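Local structure of glycerol-3-phosphate dehydrogenase [NAD(+)] (Dunaliella salina, 6IUY) at residues 374-379 against 439-444; 259-264 against 270-275. The protein probably interconverts dihydroxyacetone phosphate and sn-glycerol 3-phosphate with NAD(H), and joins to this dehydrogenase a phosphatase-type domain that lets it make glycerol directly. All coordinates share one frame; numbering follows the deposited sequence.

Contact 1: residues 374-379 against 439-444; sequences KAISLT and QLFQRP. With NAD (nicotinamide-adenine-dinucleotide), chain C.
The ring of Phe441 reaches from the last turn of helix 431-441 to the end of strand 374-377, where Ile376 and Leu378 receive it. Each meets a different part of the ring's far end. Ile376 lies at the edge, near the ring plane, with its CG2 methyl 4.1 Å from Phe441 CE2; the two side chains run past each other in opposite directions. Leu378 approaches from the opposite direction, its CD1, oblique to the ring, 3.9 Å from Phe441 CZ, and its other methyl, CD2, is 4.1 Å from Phe441 CE1. The backbones stay well apart, with CA of Ile376 and CA of Phe441 separated by 10.9 Å, and the long aromatic side chain spans most of that gap. Its CG stands opposite the carbonyl carbon (chi1 -79°), which carries the ring away from its own helix. In Ile376 the CG1 branch extends opposite the backbone N (chi1 -172°), and the CG2 methyl left between N and the carbonyl carbon is the one that touches the ring. The contact is wholly apolar and buried. At the end of the strand, Ser377 OG accepts a hydrogen bond from Thr379 N at 3.2 Å, an ST turn where the chain meets the NAD pocket. There Thr379 CG2 comes within 3.6 Å of NAD O3D, while Thr379 OG1 is hydrogen-bonded to Ala351 O. Strand 374-377 runs between strands 346-349 and 404-408 of the dehydrogenase's mixed sheet, and Leu407 of the latter touches Ile376, Leu378 and Phe441 alike. Helix 266-282 also closes on the cluster, with Trp267 against Leu378.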
loop_
_atom_site.group_PDB
_atom_site.type_symbol
_atom_site.label_atom_id
_atom_site.label_comp_id
_atom_site.label_asym_id
_atom_site.label_seq_id
_atom_site.Cartn_x
_atom_site.Cartn_y
_atom_site.Cartn_z
ATOM N N LYS A 374 -22.361 5.525 -20.705
ATOM C CA LYS A 374 -21.361 5.172 -19.696
ATOM C C LYS A 374 -19.986 5.631 -20.205
ATOM O O LYS A 374 -19.653 5.419 -21.378
ATOM C CB LYS A 374 -21.359 3.664 -19.412
ATOM C CG LYS A 374 -22.731 3.045 -19.094
ATOM C CD LYS A 374 -23.276 3.508 -17.743
ATOM C CE LYS A 374 -24.668 2.948 -17.453
ATOM N NZ LYS A 374 -24.820 1.496 -17.815
ATOM N N ALA A 375 -19.201 6.276 -19.347
ATOM C CA ALA A 375 -17.849 6.678 -19.729
ATOM C C ALA A 375 -16.799 6.013 -18.829
ATOM O O ALA A 375 -17.061 5.720 -17.659
ATOM C CB ALA A 375 -17.711 8.185 -19.671
ATOM N N ILE A 376 -15.613 5.777 -19.380
ATOM C CA ILE A 376 -14.453 5.447 -18.549
ATOM C C ILE A 376 -13.233 6.152 -19.099
ATOM O O ILE A 376 -13.098 6.331 -20.303
ATOM C CB ILE A 376 -14.193 3.937 -18.480
ATOM C CG1 ILE A 376 -13.103 3.617 -17.447
ATOM C CG2 ILE A 376 -13.848 3.396 -19.862
ATOM C CD1 ILE A 376 -13.013 2.118 -17.060
ATOM N N SER A 377 -12.353 6.563 -18.202
ATOM C CA SER A 377 -11.137 7.270 -18.576
ATOM C C SER A 377 -9.910 6.432 -18.251
ATOM O O SER A 377 -9.810 5.839 -17.172
ATOM C CB SER A 377 -11.073 8.609 -17.850
ATOM O OG SER A 377 -9.835 9.245 -18.089
ATOM N N LEU A 378 -8.997 6.350 -19.206
ATOM C CA LEU A 378 -7.728 5.663 -19.039
ATOM C C LEU A 378 -6.605 6.689 -18.912
ATOM O O LEU A 378 -5.433 6.335 -18.824
ATOM C CB LEU A 378 -7.465 4.740 -20.231
ATOM C CG LEU A 378 -8.040 3.327 -20.188
ATOM C CD1 LEU A 378 -9.541 3.335 -19.881
ATOM C CD2 LEU A 378 -7.764 2.625 -21.499
ATOM N N THR A 379 -6.980 7.964 -18.881
ATOM C CA THR A 379 -6.037 9.063 -19.061
ATOM C C THR A 379 -5.405 9.586 -17.761
ATOM O O THR A 379 -6.074 9.700 -16.725
ATOM C CB THR A 379 -6.746 10.225 -19.786
ATOM O OG1 THR A 379 -7.069 9.811 -21.118
ATOM C CG2 THR A 379 -5.861 11.483 -19.847
ATOM N N GLN A 439 -16.239 -6.678 -17.786
ATOM C CA GLN A 439 -16.493 -7.601 -18.889
ATOM C C GLN A 439 -15.815 -7.080 -20.161
ATOM O O GLN A 439 -15.289 -7.852 -20.936
ATOM C CB GLN A 439 -18.005 -7.808 -19.113
ATOM C CG GLN A 439 -18.344 -8.699 -20.330
ATOM C CD GLN A 439 -19.845 -9.043 -20.441
ATOM O OE1 GLN A 439 -20.659 -8.633 -19.602
ATOM N NE2 GLN A 439 -20.206 -9.798 -21.480
ATOM N N LEU A 440 -15.790 -5.765 -20.348
ATOM C CA LEU A 440 -15.181 -5.200 -21.553
ATOM C C LEU A 440 -13.642 -5.343 -21.575
ATOM O O LEU A 440 -13.064 -5.819 -22.563
ATOM C CB LEU A 440 -15.579 -3.733 -21.682
ATOM C CG LEU A 440 -15.431 -3.056 -23.041
ATOM C CD1 LEU A 440 -16.150 -3.863 -24.119
ATOM C CD2 LEU A 440 -15.969 -1.632 -22.957
ATOM N N PHE A 441 -12.990 -4.967 -20.475
ATOM C CA PHE A 441 -11.528 -4.898 -20.417
ATOM C C PHE A 441 -10.788 -6.163 -19.952
ATOM O O PHE A 441 -9.646 -6.394 -20.353
ATOM C CB PHE A 441 -11.105 -3.753 -19.499
ATOM C CG PHE A 441 -11.179 -2.396 -20.135
ATOM C CD1 PHE A 441 -10.116 -1.913 -20.888
ATOM C CD2 PHE A 441 -12.293 -1.586 -19.953
ATOM C CE1 PHE A 441 -10.166 -0.657 -21.455
ATOM C CE2 PHE A 441 -12.354 -0.323 -20.522
ATOM C CZ PHE A 441 -11.293 0.143 -21.275
ATOM N N GLN A 442 -11.389 -6.974 -19.092
ATOM C CA GLN A 442 -10.650 -8.131 -18.580
ATOM C C GLN A 442 -10.384 -9.193 -19.643
ATOM O O GLN A 442 -11.317 -9.721 -20.270
ATOM C CB GLN A 442 -11.383 -8.776 -17.402
ATOM C CG GLN A 442 -10.638 -9.954 -16.781
ATOM C CD GLN A 442 -11.125 -10.246 -15.372
ATOM O OE1 GLN A 442 -10.809 -9.521 -14.423
ATOM N NE2 GLN A 442 -11.927 -11.295 -15.234
ATOM N N ARG A 443 -9.104 -9.519 -19.816
ATOM C CA ARG A 443 -8.659 -10.579 -20.715
ATOM C C ARG A 443 -7.912 -11.641 -19.899
ATOM O O ARG A 443 -7.661 -11.445 -18.717
ATOM C CB ARG A 443 -7.761 -10.002 -21.818
ATOM C CG ARG A 443 -8.269 -8.689 -22.428
ATOM C CD ARG A 443 -9.512 -8.947 -23.225
ATOM N NE ARG A 443 -9.376 -10.205 -23.947
ATOM C CZ ARG A 443 -10.370 -11.067 -24.161
ATOM N NH1 ARG A 443 -11.593 -10.805 -23.700
ATOM N NH2 ARG A 443 -10.131 -12.191 -24.828
ATOM N N PRO A 444 -7.564 -12.775 -20.509
ATOM C CA PRO A 444 -6.821 -13.759 -19.708
ATOM C C PRO A 444 -5.431 -13.273 -19.308
ATOM O O PRO A 444 -4.862 -13.821 -18.371
ATOM C CB PRO A 444 -6.721 -14.968 -20.636
ATOM C CG PRO A 444 -7.856 -14.802 -21.592
ATOM C CD PRO A 444 -7.990 -13.323 -21.801
HETATM P PA NAD C . 0.488 8.646 -26.918
HETATM O O1A NAD C . 0.882 7.468 -27.710
HETATM O O2A NAD C . 1.465 9.013 -25.809
HETATM O O5B NAD C . 0.353 9.960 -27.870
HETATM C C5B NAD C . 0.090 9.812 -29.273
HETATM C C4B NAD C . -1.303 10.401 -29.610
HETATM O O4B NAD C . -1.286 11.696 -29.450
HETATM C C3B NAD C . -1.593 10.199 -31.100
HETATM O O3B NAD C . -2.478 9.203 -31.332
HETATM C C2B NAD C . -2.181 11.548 -31.559
HETATM O O2B NAD C . -3.404 11.278 -32.376
HETATM C C1B NAD C . -2.440 12.165 -30.458
HETATM N N9A NAD C . -2.390 13.548 -30.674
HETATM C C8A NAD C . -1.351 14.304 -31.101
HETATM N N7A NAD C . -1.780 15.584 -31.158
HETATM C C5A NAD C . -3.088 15.624 -30.788
HETATM C C6A NAD C . -4.006 16.653 -30.689
HETATM N N6A NAD C . -3.777 18.027 -30.982
HETATM N N1A NAD C . -5.253 16.403 -30.271
HETATM C C2A NAD C . -5.612 15.125 -29.959
HETATM N N3A NAD C . -4.722 14.112 -30.066
HETATM C C4A NAD C . -3.462 14.368 -30.481
HETATM O O3 NAD C . -0.954 8.340 -26.280
HETATM P PN NAD C . -1.348 7.129 -25.307
HETATM O O1N NAD C . -0.205 6.138 -25.177
HETATM O O2N NAD C . -2.578 6.411 -25.814
HETATM O O5D NAD C . -1.579 7.750 -23.874
HETATM C C5D NAD C . -2.695 8.577 -23.603
HETATM C C4D NAD C . -2.985 8.472 -22.099
HETATM O O4D NAD C . -2.818 7.230 -21.685
HETATM C C3D NAD C . -1.969 9.308 -21.349
HETATM O O3D NAD C . -2.612 10.057 -20.436
HETATM C C2D NAD C . -1.035 8.279 -20.651
HETATM O O2D NAD C . -0.469 8.939 -19.446
HETATM C C1D NAD C . -1.824 7.272 -20.403
HETATM N N1N NAD C . -1.175 5.981 -20.299
HETATM C C2N NAD C . -0.190 5.575 -21.174
HETATM C C3N NAD C . 0.401 4.320 -21.034
HETATM C C7N NAD C . 1.519 3.914 -22.019
HETATM O O7N NAD C . 2.244 2.971 -21.770
HETATM N N7N NAD C . 1.668 4.667 -23.240
HETATM C C4N NAD C . 0.014 3.461 -20.028
HETATM C C5N NAD C . -0.995 3.850 -19.164
HETATM C C6N NAD C . -1.584 5.105 -19.318
#

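Contact 2: residues 259-264 against 270-275; sequences VTMVGS and TAVRMV. With NAD (nicotinamide-adenine-dinucleotide), chain C.
Val259 and Val275 meet tip to tip, CG1 to CG1 at 4.1 Å, in the first strand-turn-helix unit of the Rossmann-type NAD-binding domain. The second point of contact is nearer the turn, where Val272 CG2 packs 3.9 Å from Met261 CB. Strand and helix come closest here, with CA of Met261 and CA of Val272 6.6 Å apart, against 8.6 Å between CA of Val259 and CA of Val275. Although Met261 starts out toward the helix, its chain bends at chi2 (68°) and again at chi3, turning the end of the side chain away from the helix; its CB is what meets Val272. The Met261 side chain also touches Cys350, an NAD-binding residue. Around this first shell, Ile348 of strand 346-349 touches Val259, Met261 and Val275, and Val294 of strand 293-297 backs Val272. Backbone bonds from Val259 and Met261 to Thr295, and from Thr260 to Ala346 and Ile348, fix the strand between these neighbours. On the helix, Arg273 makes a salt bridge to Glu419 and a hydrogen bond to Asp326 O. Beyond the strand, Gly263 begins a GxGxxA sequence consistent with the dinucleotide-binding turn, and its backbone angles (143/158) are of a kind suited to glycine. Next in the chain, Ser264 belongs to the NAD pocket: its OG stands 3.5 Å from O3B of the adenosine ribose.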
loop_
_atom_site.group_PDB
_atom_site.type_symbol
_atom_site.label_atom_id
_atom_site.label_comp_id
_atom_site.label_asym_id
_atom_site.label_seq_id
_atom_site.Cartn_x
_atom_site.Cartn_y
_atom_site.Cartn_z
ATOM N N VAL A 259 -19.368 0.449 -28.532
ATOM C CA VAL A 259 -18.200 0.991 -27.845
ATOM C C VAL A 259 -17.392 1.902 -28.753
ATOM O O VAL A 259 -17.103 1.545 -29.891
ATOM C CB VAL A 259 -17.293 -0.136 -27.339
ATOM C CG1 VAL A 259 -16.101 0.436 -26.572
ATOM C CG2 VAL A 259 -18.109 -1.115 -26.476
ATOM N N THR A 260 -17.033 3.075 -28.248
ATOM C CA THR A 260 -16.132 3.961 -28.957
ATOM C C THR A 260 -14.922 4.336 -28.092
ATOM O O THR A 260 -15.078 4.878 -26.994
ATOM C CB THR A 260 -16.868 5.229 -29.409
ATOM O OG1 THR A 260 -17.816 4.858 -30.410
ATOM C CG2 THR A 260 -15.895 6.256 -29.986
ATOM N N MET A 261 -13.728 4.054 -28.615
ATOM C CA MET A 261 -12.470 4.508 -28.038
ATOM C C MET A 261 -12.167 5.913 -28.545
ATOM O O MET A 261 -12.078 6.128 -29.758
ATOM C CB MET A 261 -11.336 3.538 -28.408
ATOM C CG MET A 261 -9.911 4.019 -28.048
ATOM S SD MET A 261 -9.622 4.096 -26.261
ATOM C CE MET A 261 -9.818 5.836 -26.007
ATOM N N VAL A 262 -12.055 6.877 -27.632
ATOM C CA VAL A 262 -11.677 8.235 -27.992
ATOM C C VAL A 262 -10.169 8.418 -27.727
ATOM O O VAL A 262 -9.757 8.758 -26.607
ATOM C CB VAL A 262 -12.468 9.288 -27.187
ATOM C CG1 VAL A 262 -12.012 10.702 -27.550
ATOM C CG2 VAL A 262 -13.963 9.124 -27.410
ATOM N N GLY A 263 -9.358 8.144 -28.747
ATOM C CA GLY A 263 -7.917 8.321 -28.671
ATOM C C GLY A 263 -7.338 7.183 -29.458
ATOM O O GLY A 263 -8.024 6.194 -29.656
ATOM N N SER A 264 -6.107 7.310 -29.937
ATOM C CA SER A 264 -5.528 6.241 -30.744
ATOM C C SER A 264 -4.009 6.128 -30.566
ATOM O O SER A 264 -3.298 5.695 -31.476
ATOM C CB SER A 264 -5.861 6.456 -32.227
ATOM O OG SER A 264 -5.395 7.722 -32.670
ATOM N N THR A 270 -3.626 -0.332 -27.566
ATOM C CA THR A 270 -3.502 -1.680 -27.028
ATOM C C THR A 270 -4.750 -1.886 -26.183
ATOM O O THR A 270 -5.270 -2.984 -26.120
ATOM C CB THR A 270 -2.169 -1.968 -26.238
ATOM O OG1 THR A 270 -2.432 -2.234 -24.850
ATOM C CG2 THR A 270 -1.126 -0.878 -26.412
ATOM N N ALA A 271 -5.291 -0.809 -25.622
ATOM C CA ALA A 271 -6.569 -0.899 -24.953
ATOM C C ALA A 271 -7.695 -1.346 -25.923
ATOM O O ALA A 271 -8.429 -2.318 -25.652
ATOM C CB ALA A 271 -6.905 0.448 -24.296
ATOM N N VAL A 272 -7.843 -0.655 -27.057
ATOM C CA VAL A 272 -8.916 -1.011 -28.004
ATOM C C VAL A 272 -8.745 -2.434 -28.489
ATOM O O VAL A 272 -9.716 -3.100 -28.837
ATOM C CB VAL A 272 -8.970 -0.056 -29.223
ATOM C CG1 VAL A 272 -8.074 -0.558 -30.324
ATOM C CG2 VAL A 272 -10.391 0.043 -29.742
ATOM N N ARG A 273 -7.506 -2.921 -28.503
ATOM C CA ARG A 273 -7.232 -4.287 -28.944
ATOM C C ARG A 273 -7.812 -5.314 -27.973
ATOM O O ARG A 273 -8.320 -6.375 -28.390
ATOM C CB ARG A 273 -5.729 -4.504 -29.087
ATOM C CG ARG A 273 -5.345 -5.948 -29.353
ATOM C CD ARG A 273 -3.852 -6.155 -29.544
ATOM N NE ARG A 273 -3.610 -7.431 -30.232
ATOM C CZ ARG A 273 -3.352 -8.588 -29.620
ATOM N NH1 ARG A 273 -3.279 -8.645 -28.297
ATOM N NH2 ARG A 273 -3.157 -9.693 -30.330
ATOM N N MET A 274 -7.708 -5.013 -26.675
ATOM C CA MET A 274 -8.244 -5.885 -25.633
ATOM C C MET A 274 -9.763 -5.798 -25.600
ATOM O O MET A 274 -10.452 -6.798 -25.513
ATOM C CB MET A 274 -7.683 -5.514 -24.261
ATOM C CG MET A 274 -6.151 -5.570 -24.151
ATOM S SD MET A 274 -5.676 -5.498 -22.395
ATOM C CE MET A 274 -5.775 -3.758 -22.018
ATOM N N VAL A 275 -10.259 -4.572 -25.647
ATOM C CA VAL A 275 -11.684 -4.276 -25.719
ATOM C C VAL A 275 -12.342 -4.921 -26.943
ATOM O O VAL A 275 -13.435 -5.507 -26.863
ATOM C CB VAL A 275 -11.857 -2.770 -25.735
ATOM C CG1 VAL A 275 -13.128 -2.351 -26.434
ATOM C CG2 VAL A 275 -11.734 -2.242 -24.307
HETATM P PA NAD C . 0.488 8.646 -26.918
HETATM O O1A NAD C . 0.882 7.468 -27.710
HETATM O O2A NAD C . 1.465 9.013 -25.809
HETATM O O5B NAD C . 0.353 9.960 -27.870
HETATM C C5B NAD C . 0.090 9.812 -29.273
HETATM C C4B NAD C . -1.303 10.401 -29.610
HETATM O O4B NAD C . -1.286 11.696 -29.450
HETATM C C3B NAD C . -1.593 10.199 -31.100
HETATM O O3B NAD C . -2.478 9.203 -31.332
HETATM C C2B NAD C . -2.181 11.548 -31.559
HETATM O O2B NAD C . -3.404 11.278 -32.376
HETATM C C1B NAD C . -2.440 12.165 -30.458
HETATM N N9A NAD C . -2.390 13.548 -30.674
HETATM C C8A NAD C . -1.351 14.304 -31.101
HETATM N N7A NAD C . -1.780 15.584 -31.158
HETATM C C5A NAD C . -3.088 15.624 -30.788
HETATM C C6A NAD C . -4.006 16.653 -30.689
HETATM N N6A NAD C . -3.777 18.027 -30.982
HETATM N N1A NAD C . -5.253 16.403 -30.271
HETATM C C2A NAD C . -5.612 15.125 -29.959
HETATM N N3A NAD C . -4.722 14.112 -30.066
HETATM C C4A NAD C . -3.462 14.368 -30.481
HETATM O O3 NAD C . -0.954 8.340 -26.280
HETATM P PN NAD C . -1.348 7.129 -25.307
HETATM O O1N NAD C . -0.205 6.138 -25.177
HETATM O O2N NAD C . -2.578 6.411 -25.814
HETATM O O5D NAD C . -1.579 7.750 -23.874
HETATM C C5D NAD C . -2.695 8.577 -23.603
HETATM C C4D NAD C . -2.985 8.472 -22.099
HETATM O O4D NAD C . -2.818 7.230 -21.685
HETATM C C3D NAD C . -1.969 9.308 -21.349
HETATM O O3D NAD C . -2.612 10.057 -20.436
HETATM C C2D NAD C . -1.035 8.279 -20.651
HETATM O O2D NAD C . -0.469 8.939 -19.446
HETATM C C1D NAD C . -1.824 7.272 -20.403
HETATM N N1N NAD C . -1.175 5.981 -20.299
HETATM C C2N NAD C . -0.190 5.575 -21.174
HETATM C C3N NAD C . 0.401 4.320 -21.034
HETATM C C7N NAD C . 1.519 3.914 -22.019
HETATM O O7N NAD C . 2.244 2.971 -21.770
HETATM N N7N NAD C . 1.668 4.667 -23.240
HETATM C C4N NAD C . 0.014 3.461 -20.028
HETATM C C5N NAD C . -0.995 3.850 -19.164
HETATM C C6N NAD C . -1.584 5.105 -19.318
#

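How the contacts relate
Both contacts are buried, apolar helix-to-sheet packing against the same mixed sheet, and both have a strand segment that runs on to NAD. Contact 2 joins a strand to the helix that directly follows it, through valine methyls and the CB of a methionine. Contact 1 bridges elements far apart in sequence and does so with one phenylalanine ring. Helix 266-282 ties them together: Phe441 CE1 lies 3.6 Å from Val275 CG2, and Leu378 CD2 lies 3.6 Å from Ala271 CB, making one continuous core. At the cofactor they part, 259-264 leading to the adenosine ribose and 374-379 to the nicotinamide ribose.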